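Local coordinates for protein 16S rRNA aminocarboxypropyltransferase (PDB 5APG) that probably transfers the 3-amino-3-carboxypropyl group of S-adenosylmethionine to an N1-methylpseudouridine of 16S rRNA, the last step in making a hypermodified pseudouridine, at residues A119-G124 with R152-D157. Residues are numbered along the deposited sequence; the frame is centred on the assembly and turned at random.
Sequences ALYIMG and RYAAGD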
loop_
_atom_site.group_PDB
_atom_site.type_symbol
_atom_site.label_atom_id
_atom_site.label_comp_id
_atom_site.label_asym_id
_atom_site.label_seq_id
_atom_site.Cartn_x
_atom_site.Cartn_y
_atom_site.Cartn_z
ATOM N N ALA A 119 4.103 3.989 -0.704
ATOM C CA ALA A 119 4.019 4.751 0.533
ATOM C C ALA A 119 5.353 5.429 0.835
ATOM O O ALA A 119 5.399 6.615 1.166
ATOM C CB ALA A 119 3.602 3.852 1.694
ATOM N N LEU A 120 6.435 4.664 0.721
ATOM C CA LEU A 120 7.783 5.194 0.923
ATOM C C LEU A 120 8.083 6.356 -0.024
ATOM O O LEU A 120 8.570 7.410 0.396
ATOM C CB LEU A 120 8.826 4.089 0.728
ATOM C CG LEU A 120 8.894 3.000 1.803
ATOM C CD1 LEU A 120 9.878 1.899 1.403
ATOM C CD2 LEU A 120 9.274 3.601 3.145
ATOM N N TYR A 121 7.801 6.152 -1.305
ATOM C CA TYR A 121 8.059 7.173 -2.316
ATOM C C TYR A 121 7.317 8.473 -1.990
ATOM O O TYR A 121 7.908 9.554 -1.978
ATOM C CB TYR A 121 7.650 6.663 -3.699
ATOM C CG TYR A 121 8.160 7.510 -4.846
ATOM C CD1 TYR A 121 7.540 8.707 -5.186
ATOM C CD2 TYR A 121 9.266 7.111 -5.590
ATOM C CE1 TYR A 121 8.007 9.483 -6.235
ATOM C CE2 TYR A 121 9.742 7.880 -6.640
ATOM C CZ TYR A 121 9.108 9.063 -6.956
ATOM O OH TYR A 121 9.575 9.830 -7.998
ATOM N N ILE A 122 6.023 8.353 -1.713
ATOM C CA ILE A 122 5.173 9.513 -1.438
ATOM C C ILE A 122 5.668 10.284 -0.215
ATOM O O ILE A 122 5.601 11.513 -0.172
ATOM C CB ILE A 122 3.703 9.074 -1.242
ATOM C CG1 ILE A 122 3.103 8.656 -2.585
ATOM C CG2 ILE A 122 2.856 10.196 -0.628
ATOM C CD1 ILE A 122 1.954 7.682 -2.455
HETATM N N MSE A 123 6.205 9.561 0.762
HETATM C CA MSE A 123 6.667 10.191 1.989
HETATM C C MSE A 123 8.135 10.620 1.919
HETATM O O MSE A 123 8.735 10.985 2.927
HETATM C CB MSE A 123 6.433 9.248 3.171
HETATM C CG MSE A 123 4.953 8.968 3.418
HETATM SE SE MSE A 123 4.612 7.988 5.070
HETATM C CE MSE A 123 5.545 6.338 4.650
ATOM N N GLY A 124 8.712 10.580 0.723
ATOM C CA GLY A 124 10.046 11.118 0.520
ATOM C C GLY A 124 11.180 10.117 0.654
ATOM O O GLY A 124 12.349 10.498 0.613
ATOM N N ARG A 152 3.428 14.107 -8.702
ATOM C CA ARG A 152 2.396 14.970 -8.141
ATOM C C ARG A 152 2.033 14.539 -6.724
ATOM O O ARG A 152 1.907 15.368 -5.828
ATOM C CB ARG A 152 1.148 14.964 -9.029
ATOM C CG ARG A 152 1.332 15.621 -10.394
ATOM C CD ARG A 152 1.412 17.140 -10.288
ATOM N NE ARG A 152 2.745 17.611 -9.925
ATOM C CZ ARG A 152 2.982 18.628 -9.103
ATOM N NH1 ARG A 152 1.975 19.287 -8.548
ATOM N NH2 ARG A 152 4.231 18.984 -8.833
ATOM N N TYR A 153 1.865 13.231 -6.525
ATOM C CA TYR A 153 1.525 12.705 -5.202
ATOM C C TYR A 153 2.597 13.038 -4.162
ATOM O O TYR A 153 2.284 13.346 -3.011
ATOM C CB TYR A 153 1.324 11.189 -5.246
ATOM C CG TYR A 153 0.173 10.727 -6.112
ATOM C CD1 TYR A 153 -0.921 11.551 -6.356
ATOM C CD2 TYR A 153 0.178 9.457 -6.675
ATOM C CE1 TYR A 153 -1.978 11.121 -7.150
ATOM C CE2 TYR A 153 -0.866 9.020 -7.468
ATOM C CZ TYR A 153 -1.941 9.855 -7.703
ATOM O OH TYR A 153 -2.980 9.407 -8.489
ATOM N N ALA A 154 3.860 12.970 -4.570
ATOM C CA ALA A 154 4.973 13.258 -3.668
ATOM C C ALA A 154 5.070 14.748 -3.374
ATOM O O ALA A 154 5.740 15.160 -2.424
ATOM C CB ALA A 154 6.287 12.745 -4.255
ATOM N N ALA A 155 4.404 15.555 -4.192
ATOM C CA ALA A 155 4.380 16.997 -3.990
ATOM C C ALA A 155 3.079 17.429 -3.326
ATOM O O ALA A 155 2.770 18.619 -3.260
ATOM C CB ALA A 155 4.570 17.722 -5.311
ATOM N N GLY A 156 2.318 16.452 -2.842
ATOM C CA GLY A 156 1.079 16.719 -2.135
ATOM C C GLY A 156 -0.101 17.055 -3.033
ATOM O O GLY A 156 -1.126 17.541 -2.560
ATOM N N ASP A 157 0.038 16.785 -4.327
ATOM C CA ASP A 157 -1.001 17.119 -5.295
ATOM C C ASP A 157 -1.761 15.871 -5.749
ATOM O O ASP A 157 -1.204 15.004 -6.421
ATOM C CB ASP A 157 -0.378 17.837 -6.495
ATOM C CG ASP A 157 -1.388 18.171 -7.574
ATOM O OD1 ASP A 157 -2.609 18.113 -7.313
ATOM O OD2 ASP A 157 -0.951 18.500 -8.694
HETATM O O HOH W 1 7.351 13.486 -0.736
#
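Ile122, at the end of helix 112-122, packs against Tyr153 and Ala154, near the C-terminal end of helix 141-153; the CA atoms of Ile122 and Ala154 lie 4.4 Å apart. The apolar part is small. Both branches of Ile122 face Tyr153: CG1 meets Tyr153 CB at 4.1 Å, while CG2, turned anti to its own backbone N, lies 4.0 Å from the carbonyl O of Tyr153. Tyr153 touches with its CB, and its ring leads away from Ile122 to a hydrogen bond between OH and the carbonyl O of Leu95. Tyr121 reaches across with a ring carbon, CE1, which lies 4.2 Å from Ala154 CB; the methyl approaches the ring obliquely. With CG anti to the backbone N (chi1 -167°), this ring extends to helix 141-153, where it also touches Ile143, Gln147 and Leu150.

No direct hydrogen bond joins the segments. One water bridges them, donating to Ile122 O at 2.7 Å and to Ala154 O at 2.9 Å. Each helix ends in a Schellman motif, with Gly124 and Gly156 as the C-prime residues at positive phi. At the second, Arg152 O accepts from Ala155 N and Asp157 N, which come from opposite faces of its carbonyl plane. Arg152 NH1 adds a salt bridge to Asp157 OD2 (3.0 Å), nearly in the guanidinium plane and on the anti side of the carboxylate.

Pro94 touches both Ile122 and Tyr153. The side chain of Ile122 is about 4 Å from that of Leu93, which binds S-adenosylmethionine, and about 9 Å from the bound selenium analogue, so the contact lies one layer behind the pocket wall of this SPOUT-fold enzyme. Its chemistry implies two helix ends, each closed by its own Schellman motif, joined by apolar touches and a shared water, which links two backbone carbonyls that cannot hydrogen-bond to each other.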